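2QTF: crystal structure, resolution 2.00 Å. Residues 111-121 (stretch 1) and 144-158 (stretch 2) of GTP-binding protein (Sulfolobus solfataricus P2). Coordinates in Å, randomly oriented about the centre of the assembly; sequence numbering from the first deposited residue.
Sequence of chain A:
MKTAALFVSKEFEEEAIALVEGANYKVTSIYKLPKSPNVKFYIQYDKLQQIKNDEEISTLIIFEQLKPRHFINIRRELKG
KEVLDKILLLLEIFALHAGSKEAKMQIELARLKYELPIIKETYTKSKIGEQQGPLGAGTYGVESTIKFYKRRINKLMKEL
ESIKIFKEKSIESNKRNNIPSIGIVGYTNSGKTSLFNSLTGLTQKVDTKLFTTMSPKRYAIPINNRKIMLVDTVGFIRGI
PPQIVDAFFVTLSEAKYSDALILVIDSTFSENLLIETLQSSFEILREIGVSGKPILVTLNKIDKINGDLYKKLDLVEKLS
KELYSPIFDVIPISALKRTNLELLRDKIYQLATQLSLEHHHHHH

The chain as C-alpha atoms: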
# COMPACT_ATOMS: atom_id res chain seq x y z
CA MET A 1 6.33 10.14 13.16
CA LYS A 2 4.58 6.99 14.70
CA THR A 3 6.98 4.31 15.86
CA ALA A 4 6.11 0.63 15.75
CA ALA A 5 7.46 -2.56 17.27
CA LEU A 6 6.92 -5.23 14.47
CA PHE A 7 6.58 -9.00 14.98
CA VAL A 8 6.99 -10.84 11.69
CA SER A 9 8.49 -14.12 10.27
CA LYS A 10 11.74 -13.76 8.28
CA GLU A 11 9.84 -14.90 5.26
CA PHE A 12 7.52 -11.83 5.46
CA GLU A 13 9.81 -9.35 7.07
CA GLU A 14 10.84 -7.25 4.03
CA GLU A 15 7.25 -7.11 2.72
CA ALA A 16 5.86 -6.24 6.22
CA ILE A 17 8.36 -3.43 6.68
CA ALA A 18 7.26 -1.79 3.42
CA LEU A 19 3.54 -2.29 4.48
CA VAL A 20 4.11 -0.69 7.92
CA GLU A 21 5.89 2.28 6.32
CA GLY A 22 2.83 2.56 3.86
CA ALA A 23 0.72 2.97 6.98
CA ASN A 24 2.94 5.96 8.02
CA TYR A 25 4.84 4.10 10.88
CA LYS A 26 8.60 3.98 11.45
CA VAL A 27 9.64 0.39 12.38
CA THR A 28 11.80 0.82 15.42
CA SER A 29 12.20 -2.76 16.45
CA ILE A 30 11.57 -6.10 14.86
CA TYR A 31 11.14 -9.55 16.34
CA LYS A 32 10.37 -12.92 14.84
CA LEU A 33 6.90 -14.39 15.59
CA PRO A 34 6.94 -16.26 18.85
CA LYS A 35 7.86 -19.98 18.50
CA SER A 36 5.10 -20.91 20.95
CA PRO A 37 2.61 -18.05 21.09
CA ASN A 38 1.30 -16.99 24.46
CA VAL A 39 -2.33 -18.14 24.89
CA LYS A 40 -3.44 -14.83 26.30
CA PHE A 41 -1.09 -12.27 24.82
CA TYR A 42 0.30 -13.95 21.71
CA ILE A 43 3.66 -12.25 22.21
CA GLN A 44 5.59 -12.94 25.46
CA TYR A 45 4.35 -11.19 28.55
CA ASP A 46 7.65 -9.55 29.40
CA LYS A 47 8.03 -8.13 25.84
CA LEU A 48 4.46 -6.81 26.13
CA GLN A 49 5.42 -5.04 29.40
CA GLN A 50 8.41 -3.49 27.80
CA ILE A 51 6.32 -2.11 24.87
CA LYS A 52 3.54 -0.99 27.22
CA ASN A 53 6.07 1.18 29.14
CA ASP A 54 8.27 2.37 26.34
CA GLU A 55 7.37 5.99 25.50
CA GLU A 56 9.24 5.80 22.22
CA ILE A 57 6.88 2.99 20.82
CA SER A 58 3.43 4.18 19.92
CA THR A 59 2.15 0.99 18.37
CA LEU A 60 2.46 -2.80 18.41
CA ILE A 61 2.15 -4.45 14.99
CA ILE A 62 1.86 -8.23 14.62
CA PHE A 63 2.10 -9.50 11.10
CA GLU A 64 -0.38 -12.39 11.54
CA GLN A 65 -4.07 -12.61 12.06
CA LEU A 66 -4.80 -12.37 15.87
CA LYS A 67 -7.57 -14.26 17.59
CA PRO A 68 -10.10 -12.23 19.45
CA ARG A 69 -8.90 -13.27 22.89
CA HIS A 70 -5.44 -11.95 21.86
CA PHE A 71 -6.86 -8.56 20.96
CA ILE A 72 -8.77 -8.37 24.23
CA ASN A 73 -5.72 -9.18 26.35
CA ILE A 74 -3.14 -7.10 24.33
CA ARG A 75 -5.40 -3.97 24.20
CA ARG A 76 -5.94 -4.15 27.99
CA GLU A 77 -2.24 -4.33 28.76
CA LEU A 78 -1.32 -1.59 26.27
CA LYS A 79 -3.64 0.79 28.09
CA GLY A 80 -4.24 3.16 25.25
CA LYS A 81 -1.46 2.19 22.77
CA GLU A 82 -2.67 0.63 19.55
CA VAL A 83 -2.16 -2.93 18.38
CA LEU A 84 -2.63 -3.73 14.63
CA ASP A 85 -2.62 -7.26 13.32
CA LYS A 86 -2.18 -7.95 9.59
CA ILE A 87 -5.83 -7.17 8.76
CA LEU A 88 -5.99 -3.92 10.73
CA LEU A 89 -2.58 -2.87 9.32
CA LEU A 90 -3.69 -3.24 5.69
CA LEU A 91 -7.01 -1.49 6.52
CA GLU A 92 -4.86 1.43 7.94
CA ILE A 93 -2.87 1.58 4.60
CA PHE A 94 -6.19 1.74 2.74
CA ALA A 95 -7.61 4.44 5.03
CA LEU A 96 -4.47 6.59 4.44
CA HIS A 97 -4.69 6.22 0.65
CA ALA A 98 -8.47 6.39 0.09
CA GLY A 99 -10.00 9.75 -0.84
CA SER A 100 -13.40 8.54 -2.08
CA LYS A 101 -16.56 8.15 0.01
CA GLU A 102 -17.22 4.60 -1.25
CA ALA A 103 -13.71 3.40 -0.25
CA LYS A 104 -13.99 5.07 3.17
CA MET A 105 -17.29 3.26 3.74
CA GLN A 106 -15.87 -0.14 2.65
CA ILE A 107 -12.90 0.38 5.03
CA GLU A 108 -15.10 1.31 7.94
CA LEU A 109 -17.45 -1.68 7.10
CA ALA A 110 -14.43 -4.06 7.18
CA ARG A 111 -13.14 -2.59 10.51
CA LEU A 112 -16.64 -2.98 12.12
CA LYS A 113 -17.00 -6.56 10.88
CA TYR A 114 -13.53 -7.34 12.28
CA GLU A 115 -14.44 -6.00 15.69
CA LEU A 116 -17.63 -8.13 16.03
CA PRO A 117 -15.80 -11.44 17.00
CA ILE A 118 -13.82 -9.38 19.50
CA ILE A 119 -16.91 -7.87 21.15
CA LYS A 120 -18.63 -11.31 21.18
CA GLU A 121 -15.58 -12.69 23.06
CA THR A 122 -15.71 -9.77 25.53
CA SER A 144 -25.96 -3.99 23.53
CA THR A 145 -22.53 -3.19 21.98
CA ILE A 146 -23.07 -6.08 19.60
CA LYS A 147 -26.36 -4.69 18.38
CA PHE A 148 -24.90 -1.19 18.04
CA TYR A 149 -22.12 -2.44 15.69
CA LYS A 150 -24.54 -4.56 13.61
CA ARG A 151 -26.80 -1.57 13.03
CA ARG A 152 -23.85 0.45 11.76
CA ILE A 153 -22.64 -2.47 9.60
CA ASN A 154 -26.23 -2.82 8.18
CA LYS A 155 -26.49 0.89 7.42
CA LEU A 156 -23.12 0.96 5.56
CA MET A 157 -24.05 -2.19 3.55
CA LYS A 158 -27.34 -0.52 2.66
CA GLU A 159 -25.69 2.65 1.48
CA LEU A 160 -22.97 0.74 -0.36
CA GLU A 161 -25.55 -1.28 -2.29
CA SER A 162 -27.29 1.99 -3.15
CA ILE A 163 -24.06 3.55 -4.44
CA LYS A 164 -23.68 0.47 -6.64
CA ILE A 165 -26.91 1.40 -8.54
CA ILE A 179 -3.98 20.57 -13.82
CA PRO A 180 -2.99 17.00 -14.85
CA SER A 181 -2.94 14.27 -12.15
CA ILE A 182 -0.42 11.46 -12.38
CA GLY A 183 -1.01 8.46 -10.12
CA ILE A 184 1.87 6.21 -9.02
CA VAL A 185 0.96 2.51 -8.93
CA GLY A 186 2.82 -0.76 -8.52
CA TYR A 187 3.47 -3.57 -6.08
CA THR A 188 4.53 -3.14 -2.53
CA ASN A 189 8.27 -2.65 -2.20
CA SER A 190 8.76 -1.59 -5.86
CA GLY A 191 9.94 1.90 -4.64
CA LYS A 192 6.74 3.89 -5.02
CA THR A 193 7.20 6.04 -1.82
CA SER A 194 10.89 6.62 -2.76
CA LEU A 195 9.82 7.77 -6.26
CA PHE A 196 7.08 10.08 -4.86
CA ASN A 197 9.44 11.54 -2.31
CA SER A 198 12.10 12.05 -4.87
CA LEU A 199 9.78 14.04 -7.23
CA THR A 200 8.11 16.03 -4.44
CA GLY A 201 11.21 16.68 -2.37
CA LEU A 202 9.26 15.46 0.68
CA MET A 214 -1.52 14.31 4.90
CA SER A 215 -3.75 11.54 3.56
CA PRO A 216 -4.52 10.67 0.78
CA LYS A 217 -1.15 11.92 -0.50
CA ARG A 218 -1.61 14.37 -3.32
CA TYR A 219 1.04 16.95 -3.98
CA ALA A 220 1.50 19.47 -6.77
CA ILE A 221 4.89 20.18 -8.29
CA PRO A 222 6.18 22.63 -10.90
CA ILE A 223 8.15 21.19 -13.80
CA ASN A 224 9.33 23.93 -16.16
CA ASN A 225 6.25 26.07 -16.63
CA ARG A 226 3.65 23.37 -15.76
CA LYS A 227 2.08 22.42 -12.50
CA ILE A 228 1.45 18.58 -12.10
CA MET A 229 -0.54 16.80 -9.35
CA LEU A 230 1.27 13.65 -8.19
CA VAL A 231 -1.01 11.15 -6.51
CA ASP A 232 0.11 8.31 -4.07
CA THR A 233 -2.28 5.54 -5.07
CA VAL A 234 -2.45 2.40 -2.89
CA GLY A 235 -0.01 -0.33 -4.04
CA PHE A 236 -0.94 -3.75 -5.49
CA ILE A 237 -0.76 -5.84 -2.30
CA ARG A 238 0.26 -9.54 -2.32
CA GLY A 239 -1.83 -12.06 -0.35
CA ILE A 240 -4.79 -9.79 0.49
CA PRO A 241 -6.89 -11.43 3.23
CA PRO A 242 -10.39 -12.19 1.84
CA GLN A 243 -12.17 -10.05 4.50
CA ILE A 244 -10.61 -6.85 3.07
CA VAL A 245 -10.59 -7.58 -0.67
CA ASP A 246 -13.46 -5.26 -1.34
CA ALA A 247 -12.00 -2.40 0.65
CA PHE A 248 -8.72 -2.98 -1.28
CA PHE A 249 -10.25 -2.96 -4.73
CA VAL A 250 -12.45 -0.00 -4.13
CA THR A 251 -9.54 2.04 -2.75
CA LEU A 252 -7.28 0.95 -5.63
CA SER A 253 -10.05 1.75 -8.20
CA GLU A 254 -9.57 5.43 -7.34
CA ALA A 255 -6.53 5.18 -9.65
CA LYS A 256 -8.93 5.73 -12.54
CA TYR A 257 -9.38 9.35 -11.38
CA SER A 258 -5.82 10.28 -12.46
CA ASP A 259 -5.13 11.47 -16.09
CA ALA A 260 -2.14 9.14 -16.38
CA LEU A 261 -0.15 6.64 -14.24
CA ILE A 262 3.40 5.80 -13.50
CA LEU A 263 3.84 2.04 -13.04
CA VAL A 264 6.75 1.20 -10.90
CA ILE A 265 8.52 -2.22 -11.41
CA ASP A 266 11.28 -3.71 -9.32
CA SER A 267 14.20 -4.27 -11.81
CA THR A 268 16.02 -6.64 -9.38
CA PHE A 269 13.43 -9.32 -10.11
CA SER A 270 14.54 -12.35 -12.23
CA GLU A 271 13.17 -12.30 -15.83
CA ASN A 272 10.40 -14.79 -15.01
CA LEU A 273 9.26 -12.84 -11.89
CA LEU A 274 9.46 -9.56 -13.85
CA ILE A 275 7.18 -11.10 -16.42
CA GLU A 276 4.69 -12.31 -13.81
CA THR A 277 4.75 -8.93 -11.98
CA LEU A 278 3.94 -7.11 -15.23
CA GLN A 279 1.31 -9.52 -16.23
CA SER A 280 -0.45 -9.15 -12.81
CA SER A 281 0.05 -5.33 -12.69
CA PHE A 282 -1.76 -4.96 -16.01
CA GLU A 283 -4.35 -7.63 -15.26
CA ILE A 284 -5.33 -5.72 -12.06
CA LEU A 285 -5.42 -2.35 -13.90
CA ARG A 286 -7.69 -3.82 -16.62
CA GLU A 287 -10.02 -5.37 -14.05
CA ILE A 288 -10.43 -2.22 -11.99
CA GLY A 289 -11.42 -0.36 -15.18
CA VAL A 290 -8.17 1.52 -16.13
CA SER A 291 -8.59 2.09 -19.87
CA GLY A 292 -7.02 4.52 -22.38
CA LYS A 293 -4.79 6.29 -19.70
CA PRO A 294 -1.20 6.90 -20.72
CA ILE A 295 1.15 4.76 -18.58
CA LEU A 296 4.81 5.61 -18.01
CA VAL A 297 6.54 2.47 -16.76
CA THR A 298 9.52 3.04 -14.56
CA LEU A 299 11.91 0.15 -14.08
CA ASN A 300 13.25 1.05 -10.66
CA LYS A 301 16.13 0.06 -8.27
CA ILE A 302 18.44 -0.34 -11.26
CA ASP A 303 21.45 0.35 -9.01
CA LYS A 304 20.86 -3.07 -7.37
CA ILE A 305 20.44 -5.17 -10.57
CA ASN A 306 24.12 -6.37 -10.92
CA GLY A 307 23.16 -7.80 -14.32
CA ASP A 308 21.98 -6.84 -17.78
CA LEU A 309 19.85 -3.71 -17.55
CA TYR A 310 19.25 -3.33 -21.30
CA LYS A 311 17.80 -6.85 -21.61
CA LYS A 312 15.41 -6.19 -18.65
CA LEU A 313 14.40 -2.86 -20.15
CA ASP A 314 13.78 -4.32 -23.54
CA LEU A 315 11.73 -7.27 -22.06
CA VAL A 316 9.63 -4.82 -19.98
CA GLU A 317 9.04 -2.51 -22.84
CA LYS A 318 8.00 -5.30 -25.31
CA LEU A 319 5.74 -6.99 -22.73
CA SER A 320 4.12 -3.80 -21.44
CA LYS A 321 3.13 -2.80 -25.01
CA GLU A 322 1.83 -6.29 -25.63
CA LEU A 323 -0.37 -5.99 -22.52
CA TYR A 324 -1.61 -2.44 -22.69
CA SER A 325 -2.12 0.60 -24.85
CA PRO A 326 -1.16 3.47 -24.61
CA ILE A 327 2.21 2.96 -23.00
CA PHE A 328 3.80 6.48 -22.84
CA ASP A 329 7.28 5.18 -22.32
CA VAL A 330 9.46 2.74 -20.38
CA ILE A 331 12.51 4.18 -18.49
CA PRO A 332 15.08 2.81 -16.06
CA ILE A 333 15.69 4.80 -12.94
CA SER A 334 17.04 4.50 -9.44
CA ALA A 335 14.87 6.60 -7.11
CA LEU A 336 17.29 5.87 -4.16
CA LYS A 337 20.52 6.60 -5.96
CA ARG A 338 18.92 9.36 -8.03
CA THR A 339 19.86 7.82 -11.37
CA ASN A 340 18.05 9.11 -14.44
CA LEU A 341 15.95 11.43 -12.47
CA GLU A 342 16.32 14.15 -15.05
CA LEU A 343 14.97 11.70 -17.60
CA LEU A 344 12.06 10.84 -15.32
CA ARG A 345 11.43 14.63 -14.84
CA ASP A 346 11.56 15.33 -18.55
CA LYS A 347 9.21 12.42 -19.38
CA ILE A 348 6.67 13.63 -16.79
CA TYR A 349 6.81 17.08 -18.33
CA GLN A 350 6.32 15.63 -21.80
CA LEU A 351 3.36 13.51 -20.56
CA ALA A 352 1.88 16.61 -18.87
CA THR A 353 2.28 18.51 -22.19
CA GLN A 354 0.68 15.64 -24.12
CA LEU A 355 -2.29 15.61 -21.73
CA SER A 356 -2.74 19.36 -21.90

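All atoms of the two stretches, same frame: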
# COMPACT_ATOMS: atom_id res chain seq x y z
N ARG A 111 -13.57 -2.75 9.07
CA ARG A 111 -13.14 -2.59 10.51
C ARG A 111 -14.27 -3.03 11.49
O ARG A 111 -14.01 -3.67 12.51
CB ARG A 111 -12.76 -1.12 10.73
CG ARG A 111 -11.42 -0.75 10.10
CD ARG A 111 -11.15 0.82 10.23
NE ARG A 111 -9.74 1.09 9.97
CZ ARG A 111 -9.25 2.31 9.81
NH1 ARG A 111 -10.09 3.36 9.75
NH2 ARG A 111 -7.96 2.47 9.81
N LEU A 112 -15.50 -2.58 11.28
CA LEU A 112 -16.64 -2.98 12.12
C LEU A 112 -16.84 -4.46 12.13
O LEU A 112 -17.07 -5.06 13.22
CB LEU A 112 -17.94 -2.32 11.62
CG LEU A 112 -17.94 -0.79 11.85
CD1 LEU A 112 -19.15 -0.15 11.22
CD2 LEU A 112 -17.82 -0.41 13.38
N LYS A 113 -16.81 -5.07 10.96
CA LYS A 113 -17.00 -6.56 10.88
C LYS A 113 -15.87 -7.26 11.63
O LYS A 113 -16.11 -8.27 12.31
CB LYS A 113 -17.00 -7.02 9.40
CG LYS A 113 -18.41 -6.66 8.79
CD LYS A 113 -18.51 -7.26 7.39
CE LYS A 113 -20.01 -7.36 6.99
NZ LYS A 113 -20.19 -8.29 5.80
N TYR A 114 -14.66 -6.72 11.55
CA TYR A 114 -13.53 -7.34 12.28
C TYR A 114 -13.63 -7.23 13.78
O TYR A 114 -13.10 -8.08 14.53
CB TYR A 114 -12.19 -6.73 11.79
CG TYR A 114 -10.99 -7.66 11.89
CD1 TYR A 114 -10.97 -8.88 11.21
CD2 TYR A 114 -9.92 -7.34 12.70
CE1 TYR A 114 -9.89 -9.73 11.33
CE2 TYR A 114 -8.85 -8.14 12.80
CZ TYR A 114 -8.87 -9.38 12.11
OH TYR A 114 -7.76 -10.18 12.15
N GLU A 115 -14.28 -6.18 14.26
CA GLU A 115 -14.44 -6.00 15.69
C GLU A 115 -15.53 -6.91 16.23
O GLU A 115 -15.53 -7.17 17.40
CB GLU A 115 -14.98 -4.59 16.02
CG GLU A 115 -14.21 -3.56 16.69
CD GLU A 115 -13.00 -4.00 17.53
OE1 GLU A 115 -11.97 -3.92 16.90
OE2 GLU A 115 -13.04 -4.25 18.75
N LEU A 116 -16.53 -7.30 15.45
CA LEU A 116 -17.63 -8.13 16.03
C LEU A 116 -17.20 -9.40 16.83
O LEU A 116 -17.73 -9.61 17.91
CB LEU A 116 -18.60 -8.60 14.93
CG LEU A 116 -19.72 -7.64 14.51
CD1 LEU A 116 -20.68 -8.34 13.49
CD2 LEU A 116 -20.52 -7.19 15.79
N PRO A 117 -16.31 -10.24 16.27
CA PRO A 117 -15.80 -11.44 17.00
C PRO A 117 -15.06 -11.05 18.25
O PRO A 117 -15.11 -11.76 19.26
CB PRO A 117 -14.87 -12.12 16.01
CG PRO A 117 -15.16 -11.46 14.66
CD PRO A 117 -15.69 -10.12 14.93
N ILE A 118 -14.42 -9.87 18.26
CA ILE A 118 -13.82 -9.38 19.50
C ILE A 118 -14.87 -9.00 20.58
O ILE A 118 -14.77 -9.40 21.77
CB ILE A 118 -12.86 -8.15 19.25
CG1 ILE A 118 -11.85 -8.56 18.16
CG2 ILE A 118 -12.20 -7.78 20.54
CD1 ILE A 118 -10.96 -7.41 17.66
N ILE A 119 -15.87 -8.25 20.21
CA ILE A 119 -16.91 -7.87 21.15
C ILE A 119 -17.63 -9.14 21.71
O ILE A 119 -17.92 -9.25 22.91
CB ILE A 119 -17.98 -7.02 20.45
CG1 ILE A 119 -17.40 -5.66 19.95
CG2 ILE A 119 -19.14 -6.75 21.43
CD1 ILE A 119 -18.35 -4.97 18.93
N LYS A 120 -17.94 -10.07 20.82
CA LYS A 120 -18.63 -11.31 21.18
C LYS A 120 -17.80 -12.09 22.20
O LYS A 120 -18.37 -12.62 23.17
CB LYS A 120 -18.91 -12.17 19.94
CG LYS A 120 -20.03 -11.58 19.02
CD LYS A 120 -20.40 -12.42 17.76
CE LYS A 120 -21.48 -11.71 16.93
NZ LYS A 120 -21.63 -12.36 15.58
N GLU A 121 -16.49 -12.16 22.02
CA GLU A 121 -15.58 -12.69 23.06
C GLU A 121 -15.47 -11.88 24.36
O GLU A 121 -15.03 -12.39 25.38
CB GLU A 121 -14.18 -12.89 22.49
CG GLU A 121 -14.04 -14.21 21.83
CD GLU A 121 -13.91 -15.28 22.90
OE1 GLU A 121 -12.95 -15.17 23.71
OE2 GLU A 121 -14.80 -16.16 22.97
N SER A 144 -25.77 -5.45 23.76
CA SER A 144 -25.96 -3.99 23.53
C SER A 144 -24.92 -3.42 22.51
O SER A 144 -25.27 -2.78 21.48
CB SER A 144 -25.88 -3.24 24.85
OG SER A 144 -26.21 -1.82 24.75
N THR A 145 -23.64 -3.66 22.82
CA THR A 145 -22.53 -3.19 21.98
C THR A 145 -22.56 -3.99 20.70
O THR A 145 -22.44 -3.44 19.63
CB THR A 145 -21.20 -3.32 22.67
OG1 THR A 145 -21.25 -2.53 23.86
CG2 THR A 145 -20.07 -2.67 21.79
N ILE A 146 -22.87 -5.29 20.80
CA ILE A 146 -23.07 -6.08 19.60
C ILE A 146 -24.15 -5.54 18.69
O ILE A 146 -23.92 -5.46 17.48
CB ILE A 146 -23.42 -7.55 19.89
CG1 ILE A 146 -22.19 -8.23 20.39
CG2 ILE A 146 -23.74 -8.21 18.61
CD1 ILE A 146 -21.30 -8.69 19.20
N LYS A 147 -25.31 -5.15 19.25
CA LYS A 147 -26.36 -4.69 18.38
C LYS A 147 -25.97 -3.34 17.76
O LYS A 147 -26.32 -3.05 16.62
CB LYS A 147 -27.77 -4.65 19.10
CG LYS A 147 -28.21 -6.04 19.61
CD LYS A 147 -29.44 -5.99 20.57
CE LYS A 147 -30.81 -6.14 19.83
NZ LYS A 147 -31.27 -7.57 19.50
N PHE A 148 -25.31 -2.49 18.52
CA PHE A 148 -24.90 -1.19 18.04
C PHE A 148 -24.02 -1.32 16.78
O PHE A 148 -24.22 -0.61 15.78
CB PHE A 148 -24.17 -0.46 19.16
CG PHE A 148 -23.64 0.91 18.78
CD1 PHE A 148 -24.49 1.99 18.61
CD2 PHE A 148 -22.24 1.13 18.63
CE1 PHE A 148 -23.97 3.26 18.29
CE2 PHE A 148 -21.72 2.39 18.28
CZ PHE A 148 -22.58 3.43 18.10
N TYR A 149 -23.03 -2.20 16.85
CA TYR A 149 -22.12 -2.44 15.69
C TYR A 149 -22.88 -3.02 14.49
O TYR A 149 -22.69 -2.56 13.36
CB TYR A 149 -20.97 -3.39 16.10
CG TYR A 149 -19.80 -2.62 16.81
CD1 TYR A 149 -19.98 -2.04 18.09
CD2 TYR A 149 -18.59 -2.40 16.17
CE1 TYR A 149 -18.94 -1.30 18.74
CE2 TYR A 149 -17.56 -1.64 16.80
CZ TYR A 149 -17.74 -1.11 18.08
OH TYR A 149 -16.67 -0.38 18.68
N LYS A 150 -23.73 -4.02 14.72
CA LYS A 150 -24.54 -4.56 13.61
C LYS A 150 -25.40 -3.52 12.95
O LYS A 150 -25.49 -3.51 11.71
CB LYS A 150 -25.34 -5.82 14.02
CG LYS A 150 -24.44 -6.94 14.62
CD LYS A 150 -25.25 -8.13 15.23
CE LYS A 150 -24.52 -9.49 15.08
NZ LYS A 150 -25.35 -10.65 15.64
N ARG A 151 -26.01 -2.59 13.71
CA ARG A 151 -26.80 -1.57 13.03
C ARG A 151 -25.94 -0.67 12.16
O ARG A 151 -26.38 -0.23 11.08
CB ARG A 151 -27.57 -0.62 14.03
CG ARG A 151 -28.74 -1.27 14.86
CD ARG A 151 -29.56 -0.14 15.65
NE ARG A 151 -28.80 0.54 16.72
CZ ARG A 151 -28.57 0.02 17.92
NH1 ARG A 151 -29.02 -1.20 18.22
NH2 ARG A 151 -27.88 0.71 18.86
N ARG A 152 -24.74 -0.30 12.63
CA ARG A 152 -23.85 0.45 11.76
C ARG A 152 -23.40 -0.35 10.54
O ARG A 152 -23.34 0.16 9.41
CB ARG A 152 -22.66 0.96 12.59
CG ARG A 152 -21.61 1.76 11.79
CD ARG A 152 -21.86 3.23 11.76
NE ARG A 152 -20.63 4.06 11.72
CZ ARG A 152 -20.65 5.33 11.28
NH1 ARG A 152 -21.83 5.85 10.87
NH2 ARG A 152 -19.54 6.09 11.26
N ILE A 153 -23.07 -1.61 10.75
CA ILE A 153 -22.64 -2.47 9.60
C ILE A 153 -23.83 -2.55 8.59
O ILE A 153 -23.66 -2.36 7.39
CB ILE A 153 -22.31 -3.83 10.10
CG1 ILE A 153 -20.90 -3.78 10.78
CG2 ILE A 153 -22.39 -4.89 8.89
CD1 ILE A 153 -20.66 -4.93 11.75
N ASN A 154 -25.05 -2.77 9.11
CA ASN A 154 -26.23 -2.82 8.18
C ASN A 154 -26.58 -1.53 7.42
O ASN A 154 -26.81 -1.57 6.20
CB ASN A 154 -27.40 -3.50 8.86
CG ASN A 154 -27.12 -4.96 9.07
OD1 ASN A 154 -26.40 -5.63 8.23
ND2 ASN A 154 -27.68 -5.50 10.15
N LYS A 155 -26.46 -0.39 8.08
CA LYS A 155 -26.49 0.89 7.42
C LYS A 155 -25.45 1.12 6.32
O LYS A 155 -25.79 1.62 5.21
CB LYS A 155 -26.43 2.06 8.47
CG LYS A 155 -26.28 3.51 7.81
CD LYS A 155 -26.01 4.66 8.85
CE LYS A 155 -25.82 6.13 8.23
NZ LYS A 155 -25.22 6.95 9.36
N LEU A 156 -24.15 0.83 6.60
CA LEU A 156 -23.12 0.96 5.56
C LEU A 156 -23.43 -0.01 4.37
O LEU A 156 -23.28 0.36 3.22
CB LEU A 156 -21.72 0.65 6.18
CG LEU A 156 -21.26 1.75 7.11
CD1 LEU A 156 -19.99 1.22 7.89
CD2 LEU A 156 -20.89 2.83 6.12
N MET A 157 -23.74 -1.24 4.65
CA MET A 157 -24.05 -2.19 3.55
C MET A 157 -25.20 -1.70 2.70
O MET A 157 -25.10 -1.71 1.45
CB MET A 157 -24.36 -3.58 4.04
CG MET A 157 -23.11 -4.23 4.53
SD MET A 157 -23.26 -5.85 5.25
CE MET A 157 -23.51 -6.93 3.78
N LYS A 158 -26.26 -1.21 3.36
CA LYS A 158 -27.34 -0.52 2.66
C LYS A 158 -26.89 0.61 1.76
O LYS A 158 -27.14 0.57 0.55
CB LYS A 158 -28.48 -0.12 3.62
CG LYS A 158 -29.09 -1.42 4.19
CD LYS A 158 -30.35 -1.24 5.12
CE LYS A 158 -31.08 -2.59 5.33
NZ LYS A 158 -32.25 -2.59 6.36

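Antiparallel helices pack well when side chains of one enter the hollows between side chains of the other, and this pair from a GTP-binding protein illustrates knobs-into-holes packing in compact form. The helices of residues 111-121 and 145-158 run with their N-to-C directions 157° apart, and their axes approach to 9.7 Å. No hydrogen bond crosses between them. Each helix satisfies its backbone largely within itself, although the first is kinked at Pro-117, whose ring nitrogen has no hydrogen to offer the preceding turn. Cohesion therefore rests on shape, with 692 Å² of surface buried.

Leu-112 is the first knob. It drops into the hollow formed by Tyr-149, Arg-152, Ile-153 and Leu-156, with its CB 3.4 Å from Ile-153 CG1 and its CD1 3.2 Å from Arg-152 CG, so that the aliphatic part of the arginine serves as a wall. One turn on, Leu-116 enters the next hollow, among Ile-146, Tyr-149, Lys-150 and Ile-153; its CD1 lies 3.8 Å from Ile-153 CD1, and its CD2 is equally far from Ile-146 CD1.

The second helix answers with Tyr-149, which fills the space among Leu-112, Glu-115, Leu-116 and Ile-119. Ile-119 CD1 sits over one face of the ring, 3.5 Å from the Tyr-149 ring centroid and only 14° off the normal, a CH-pi contact that sets a methyl group against the pi cloud. The same isoleucine places CG2 3.5 Å from Ile-146 CG1.

Long side chains extend the contact through their hydrocarbon portions. Lys-120 CG reaches Ile-146 CD1 at 3.2 Å, and Lys-113 CE lies 3.9 Å from Ile-153 CG2. Charge does not help here: Lys-120 NZ and Lys-150 NZ are 4.1 Å apart, a proximity of like charges alongside an otherwise apolar fit.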